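Local coordinates for catalase-3 (PDB 4AJ9), which breaks hydrogen peroxide down to water and oxygen at a heme iron, as a member of the catalase family, at residues I199-R204 with A237-E242. Numbering follows the deposited sequence.
Sequences IPRSYR and AALVWE
Pro200 and Ala238 pair across a single antiparallel bridge, a non-hydrogen-bonded pair with CA atoms 4.0 Å apart. The flanking residues make the two bonds: Leu239 N gives to Ile199 O at 2.8 Å, and Arg201 N gives to Ala237 O at 2.9 Å. Pro200 CA adds a CH...O contact to that same Ala237 oxygen. Ile199 is the most heavily covered residue of the contact. Its CG2 meets the edge of the Trp241 ring, 4.0 Å from CE3 and near the ring plane. Its CD1, anti to CA (chi2 179°), reaches the backbone 3.5 Å from Trp241 N. An alanine here would probably open a gap beside the indole edge and along the Leu239-Trp241 backbone, where CG2 and CD1 now pack. On Arg201, CD lies against Leu239 CD2 at 4.0 Å, while the guanidinium leads away to salt bridges with Asp586 and Asp258. The Asp586 bridge ties the contact to the C-terminal domain of this long catalase. Val240, next after Leu239, is at the N-cap position of helix 241-250. The motif is an isolated antiparallel bridge in the buried catalase core, joining the loop after helix 187-193 to the lead-in of helix 241-250.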
loop_
_atom_site.group_PDB
_atom_site.type_symbol
_atom_site.label_atom_id
_atom_site.label_comp_id
_atom_site.label_asym_id
_atom_site.label_seq_id
_atom_site.Cartn_x
_atom_site.Cartn_y
_atom_site.Cartn_z
ATOM N N ILE C 199 15.652 25.399 -21.249
ATOM C CA ILE C 199 16.771 25.625 -20.326
ATOM C C ILE C 199 16.742 27.006 -19.667
ATOM O O ILE C 199 17.670 27.826 -19.835
ATOM C CB ILE C 199 18.141 25.407 -21.013
ATOM C CG1 ILE C 199 18.212 26.159 -22.351
ATOM C CG2 ILE C 199 18.385 23.945 -21.239
ATOM C CD1 ILE C 199 19.573 25.989 -23.083
ATOM N N PRO C 200 15.681 27.270 -18.892
ATOM C CA PRO C 200 15.500 28.556 -18.222
ATOM C C PRO C 200 16.595 28.794 -17.208
ATOM O O PRO C 200 17.163 27.840 -16.650
ATOM C CB PRO C 200 14.149 28.388 -17.505
ATOM C CG PRO C 200 13.988 26.916 -17.351
ATOM C CD PRO C 200 14.582 26.335 -18.593
ATOM N N ARG C 201 16.884 30.067 -16.976
ATOM C CA ARG C 201 17.857 30.495 -15.975
ATOM C C ARG C 201 17.376 30.173 -14.561
ATOM O O ARG C 201 18.181 29.854 -13.679
ATOM C CB ARG C 201 18.136 31.996 -16.137
ATOM C CG ARG C 201 18.701 32.680 -14.906
ATOM C CD ARG C 201 20.048 32.084 -14.466
ATOM N NE ARG C 201 20.591 32.899 -13.387
ATOM C CZ ARG C 201 20.188 32.807 -12.125
ATOM N NH1 ARG C 201 19.270 31.910 -11.780
ATOM N NH2 ARG C 201 20.709 33.605 -11.207
ATOM N N SER C 202 16.066 30.238 -14.342
ATOM C CA SER C 202 15.495 29.848 -13.048
ATOM C C SER C 202 13.989 29.722 -13.161
ATOM O O SER C 202 13.410 30.108 -14.179
ATOM C CB SER C 202 15.824 30.879 -11.975
ATOM O OG SER C 202 14.884 31.943 -11.993
ATOM N N TYR C 203 13.356 29.182 -12.115
ATOM C CA TYR C 203 11.896 29.102 -12.054
ATOM C C TYR C 203 11.339 30.514 -12.083
ATOM O O TYR C 203 10.263 30.761 -12.628
ATOM C CB TYR C 203 11.442 28.442 -10.753
ATOM C CG TYR C 203 11.906 27.011 -10.531
ATOM C CD1 TYR C 203 12.072 26.122 -11.588
ATOM C CD2 TYR C 203 12.125 26.542 -9.238
ATOM C CE1 TYR C 203 12.487 24.788 -11.349
ATOM C CE2 TYR C 203 12.529 25.250 -9.000
ATOM C CZ TYR C 203 12.698 24.371 -10.049
ATOM O OH TYR C 203 13.105 23.083 -9.756
ATOM N N ARG C 204 12.087 31.437 -11.484
ATOM C CA ARG C 204 11.651 32.825 -11.345
ATOM C C ARG C 204 11.650 33.570 -12.675
ATOM O O ARG C 204 10.996 34.610 -12.811
ATOM C CB ARG C 204 12.530 33.561 -10.331
ATOM C CG ARG C 204 12.501 32.944 -8.941
ATOM C CD ARG C 204 13.435 33.666 -7.985
ATOM N NE ARG C 204 14.809 33.685 -8.474
ATOM C CZ ARG C 204 15.499 34.788 -8.758
ATOM N NH1 ARG C 204 14.950 35.986 -8.598
ATOM N NH2 ARG C 204 16.746 34.689 -9.201
ATOM N N ALA C 237 14.426 34.478 -18.904
ATOM C CA ALA C 237 15.861 34.363 -19.148
ATOM C C ALA C 237 16.225 32.899 -19.307
ATOM O O ALA C 237 15.616 32.039 -18.677
ATOM C CB ALA C 237 16.654 34.981 -17.993
ATOM N N ALA C 238 17.209 32.610 -20.153
ATOM C CA ALA C 238 17.620 31.226 -20.384
ATOM C C ALA C 238 19.131 31.073 -20.473
ATOM O O ALA C 238 19.861 32.028 -20.735
ATOM C CB ALA C 238 16.963 30.681 -21.635
ATOM N N LEU C 239 19.587 29.851 -20.242
ATOM C CA LEU C 239 20.989 29.508 -20.328
ATOM C C LEU C 239 21.308 29.148 -21.778
ATOM O O LEU C 239 20.427 29.221 -22.634
ATOM C CB LEU C 239 21.245 28.303 -19.424
ATOM C CG LEU C 239 20.747 28.460 -17.982
ATOM C CD1 LEU C 239 20.924 27.159 -17.182
ATOM C CD2 LEU C 239 21.451 29.624 -17.287
ATOM N N VAL C 240 22.555 28.766 -22.058
ATOM C CA VAL C 240 22.874 28.096 -23.319
ATOM C C VAL C 240 23.147 26.618 -23.022
ATOM O O VAL C 240 23.468 26.270 -21.887
ATOM C CB VAL C 240 24.061 28.772 -24.067
ATOM C CG1 VAL C 240 23.689 30.212 -24.426
ATOM C CG2 VAL C 240 25.334 28.745 -23.228
ATOM N N TRP C 241 22.987 25.753 -24.019
ATOM C CA TRP C 241 23.059 24.310 -23.776
ATOM C C TRP C 241 24.393 23.855 -23.166
ATOM O O TRP C 241 24.417 23.120 -22.169
ATOM C CB TRP C 241 22.736 23.514 -25.044
ATOM C CG TRP C 241 22.823 22.031 -24.834
ATOM C CD1 TRP C 241 23.626 21.153 -25.507
ATOM C CD2 TRP C 241 22.111 21.256 -23.857
ATOM N NE1 TRP C 241 23.445 19.877 -25.017
ATOM C CE2 TRP C 241 22.524 19.915 -24.005
ATOM C CE3 TRP C 241 21.165 21.567 -22.874
ATOM C CZ2 TRP C 241 22.010 18.881 -23.218
ATOM C CZ3 TRP C 241 20.665 20.541 -22.079
ATOM C CH2 TRP C 241 21.089 19.213 -22.259
ATOM N N GLU C 242 25.497 24.308 -23.756
ATOM C CA GLU C 242 26.826 23.940 -23.273
ATOM C C GLU C 242 27.046 24.343 -21.811
ATOM O O GLU C 242 27.826 23.718 -21.113
ATOM C CB GLU C 242 27.934 24.514 -24.182
ATOM C CG GLU C 242 27.853 26.007 -24.455
ATOM C CD GLU C 242 27.001 26.361 -25.670
ATOM O OE1 GLU C 242 26.083 25.587 -26.025
ATOM O OE2 GLU C 242 27.249 27.433 -26.269
#